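Local coordinates for 462aa long hypothetical selenium-binding protein (Sulfolobus tokodaii, PDB 2ECE) that is of undetermined function but belongs to the selenium-binding protein family and so may bind selenium, at residues His141-Gly146 against Ile150-Leu155. Numbering follows the deposited sequence.
Sequences HTVHCG and IYISAL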
ATOM      1  N   HIS A 141       4.152   8.116   4.563  1.00 18.01           N
ATOM      2  CA  HIS A 141       3.566   7.105   3.694  1.00 16.56           C
ATOM      3  C   HIS A 141       2.950   5.885   4.400  1.00 15.10           C
ATOM      4  O   HIS A 141       1.777   5.894   4.771  1.00 15.30           O
ATOM      5  CB  HIS A 141       4.646   6.649   2.700  1.00 15.81           C
ATOM      6  CG  HIS A 141       4.139   5.762   1.607  1.00 16.25           C
ATOM      7  ND1 HIS A 141       3.570   6.253   0.449  1.00 20.13           N
ATOM      8  CD2 HIS A 141       4.114   4.413   1.495  1.00 15.12           C
ATOM      9  CE1 HIS A 141       3.218   5.244  -0.329  1.00 14.88           C
ATOM     10  NE2 HIS A 141       3.537   4.116   0.283  1.00 17.87           N
ATOM     11  N   THR A 142       3.755   4.849   4.595  1.00 14.18           N
ATOM     12  CA  THR A 142       3.290   3.601   5.203  1.00 14.84           C
ATOM     13  C   THR A 142       3.160   3.597   6.728  1.00 15.57           C
ATOM     14  O   THR A 142       4.016   4.128   7.431  1.00 15.14           O
ATOM     15  CB  THR A 142       4.223   2.430   4.816  1.00 14.46           C
ATOM     16  OG1 THR A 142       4.315   2.346   3.385  1.00 14.83           O
ATOM     17  CG2 THR A 142       3.688   1.085   5.387  1.00 13.39           C
ATOM     18  N   VAL A 143       2.083   2.986   7.223  1.00 15.53           N
ATOM     19  CA  VAL A 143       1.857   2.850   8.659  1.00 17.53           C
ATOM     20  C   VAL A 143       1.740   1.369   9.001  1.00 17.71           C
ATOM     21  O   VAL A 143       0.967   0.647   8.367  1.00 17.13           O
ATOM     22  CB  VAL A 143       0.543   3.514   9.119  1.00 18.16           C
ATOM     23  CG1 VAL A 143       0.357   3.291  10.623  1.00 19.99           C
ATOM     24  CG2 VAL A 143       0.564   4.989   8.796  1.00 18.05           C
ATOM     25  N   HIS A 144       2.507   0.918   9.991  1.00 17.64           N
ATOM     26  CA  HIS A 144       2.453  -0.471  10.433  1.00 17.39           C
ATOM     27  C   HIS A 144       2.373  -0.537  11.956  1.00 18.81           C
ATOM     28  O   HIS A 144       3.071   0.207  12.652  1.00 19.16           O
ATOM     29  CB  HIS A 144       3.686  -1.250   9.954  1.00 15.60           C
ATOM     30  CG  HIS A 144       3.560  -1.773   8.557  1.00 14.71           C
ATOM     31  ND1 HIS A 144       2.492  -2.546   8.151  1.00 13.50           N
ATOM     32  CD2 HIS A 144       4.366  -1.646   7.475  1.00 14.66           C
ATOM     33  CE1 HIS A 144       2.643  -2.870   6.878  1.00 16.04           C
ATOM     34  NE2 HIS A 144       3.772  -2.338   6.443  1.00 16.12           N
ATOM     35  N   CYS A 145       1.523  -1.427  12.462  1.00 18.81           N
ATOM     36  CA  CYS A 145       1.346  -1.613  13.908  1.00 20.52           C
ATOM     37  C   CYS A 145       2.358  -2.655  14.395  1.00 20.26           C
ATOM     38  O   CYS A 145       2.297  -3.823  14.007  1.00 22.00           O
ATOM     39  CB  CYS A 145      -0.103  -2.072  14.217  1.00 19.13           C
ATOM     40  SG  CYS A 145      -0.818  -3.095  12.884  1.00 24.28           S
ATOM     41  N   GLY A 146       3.300  -2.228  15.228  1.00 19.51           N
ATOM     42  CA  GLY A 146       4.297  -3.149  15.747  1.00 18.69           C
ATOM     43  C   GLY A 146       3.970  -3.542  17.176  1.00 20.85           C
ATOM     44  O   GLY A 146       3.051  -2.977  17.775  1.00 19.86           O
ATOM     45  N   ILE A 150       4.183   2.218  16.954  1.00 20.62           N
ATOM     46  CA  ILE A 150       3.558   2.397  15.651  1.00 20.81           C
ATOM     47  C   ILE A 150       4.655   2.964  14.760  1.00 19.84           C
ATOM     48  O   ILE A 150       5.299   3.947  15.119  1.00 22.24           O
ATOM     49  CB  ILE A 150       2.376   3.388  15.729  1.00 20.42           C
ATOM     50  CG1 ILE A 150       1.295   2.836  16.661  1.00 20.96           C
ATOM     51  CG2 ILE A 150       1.800   3.620  14.340  1.00 19.72           C
ATOM     52  CD1 ILE A 150       0.260   3.872  17.043  1.00 21.09           C
ATOM     53  N   TYR A 151       4.876   2.337  13.610  1.00 18.81           N
ATOM     54  CA  TYR A 151       5.924   2.763  12.690  1.00 18.57           C
ATOM     55  C   TYR A 151       5.342   3.393  11.432  1.00 17.95           C
ATOM     56  O   TYR A 151       4.386   2.874  10.857  1.00 15.24           O
ATOM     57  CB  TYR A 151       6.792   1.562  12.286  1.00 18.90           C
ATOM     58  CG  TYR A 151       7.569   0.915  13.410  1.00 20.55           C
ATOM     59  CD1 TYR A 151       6.919   0.334  14.503  1.00 20.85           C
ATOM     60  CD2 TYR A 151       8.964   0.852  13.362  1.00 20.82           C
ATOM     61  CE1 TYR A 151       7.644  -0.297  15.518  1.00 22.99           C
ATOM     62  CE2 TYR A 151       9.696   0.228  14.366  1.00 23.04           C
ATOM     63  CZ  TYR A 151       9.032  -0.347  15.440  1.00 25.07           C
ATOM     64  OH  TYR A 151       9.760  -0.973  16.430  1.00 27.70           O
ATOM     65  N   ILE A 152       5.944   4.496  10.993  1.00 16.64           N
ATOM     66  CA  ILE A 152       5.477   5.205   9.809  1.00 16.95           C
ATOM     67  C   ILE A 152       6.654   5.621   8.945  1.00 17.26           C
ATOM     68  O   ILE A 152       7.589   6.244   9.431  1.00 18.12           O
ATOM     69  CB  ILE A 152       4.689   6.482  10.195  1.00 16.98           C
ATOM     70  CG1 ILE A 152       3.568   6.124  11.180  1.00 17.08           C
ATOM     71  CG2 ILE A 152       4.117   7.136   8.944  1.00 14.93           C
ATOM     72  CD1 ILE A 152       2.812   7.318  11.716  1.00 17.32           C
ATOM     73  N   SER A 153       6.610   5.284   7.660  1.00 18.06           N
ATOM     74  CA  SER A 153       7.697   5.660   6.769  1.00 17.80           C
ATOM     75  C   SER A 153       7.478   7.076   6.237  1.00 18.89           C
ATOM     76  O   SER A 153       6.351   7.574   6.210  1.00 17.96           O
ATOM     77  CB  SER A 153       7.800   4.671   5.607  1.00 17.60           C
ATOM     78  OG  SER A 153       6.647   4.729   4.789  1.00 14.12           O
ATOM     79  N   ALA A 154       8.565   7.724   5.826  1.00 18.03           N
ATOM     80  CA  ALA A 154       8.499   9.083   5.296  1.00 18.20           C
ATOM     81  C   ALA A 154       9.438   9.209   4.097  1.00 17.64           C
ATOM     82  O   ALA A 154      10.545   8.675   4.105  1.00 17.81           O
ATOM     83  CB  ALA A 154       8.878  10.094   6.392  1.00 17.79           C
ATOM     84  N   LEU A 155       8.988   9.919   3.066  1.00 18.51           N
ATOM     85  CA  LEU A 155       9.759  10.092   1.841  1.00 20.08           C
ATOM     86  C   LEU A 155      11.034  10.936   1.935  1.00 22.20           C
ATOM     87  O   LEU A 155      11.977  10.717   1.175  1.00 21.68           O
ATOM     88  CB  LEU A 155       8.859  10.671   0.748  1.00 20.36           C
ATOM     89  CG  LEU A 155       8.141   9.751  -0.251  1.00 22.64           C
ATOM     90  CD1 LEU A 155       7.816   8.404   0.359  1.00 20.69           C
ATOM     91  CD2 LEU A 155       6.906  10.459  -0.763  1.00 19.29           C
TER
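Ser153 and Thr142 meet in a closely packed part of this hairpin. Thr142 N donates to Ser153 OG at 2.9 Å. In return, Ser153 N approaches Thr142 O at 2.8 Å, in the plane of the Thr142 carbonyl. The hydroxyl reaches that amide because chi1 of 65° sets OG between its own backbone N and carbonyl carbon, turned across to the neighbouring strand. Ser153 OG also packs 3.3 Å from Thr142 CB and hydrogen-bonds to Tyr191 O, so this buried oxygen has two polar partners. Beside it, His141 N meets Ser153 O in a nearly straight bond (173° at the hydrogen), though from above the carbonyl plane. Thr142 OG1 turns to Asp192.

Further along, His144 and Tyr151 form a hydrogen-bonded antiparallel pair through both backbone amides. Their side chains share one face of the sheet but diverge. His144 stacks on Trp194, while Tyr151 meets Trp195 edge-to-face and Tyr151 OH hydrogen-bonds to Asp148 in the turn. On the other face three aliphatic side chains meet. Val143 lies alongside Ile150 and Ile152. Val143 CG1 is 4.0 Å from Ile150 CG2, and Val143 CG2 is 4.0 Å from Ile152 CG1. All three rest on Ile99 of strand 97-101. The contact is looser at Cys145, whose side chain leaves Ile150 for a disulfide with Cys81. Neither end opens to solvent. This is the beta hairpin of the first two strands of a four-stranded antiparallel beta-propeller blade, packed between neighbouring blades.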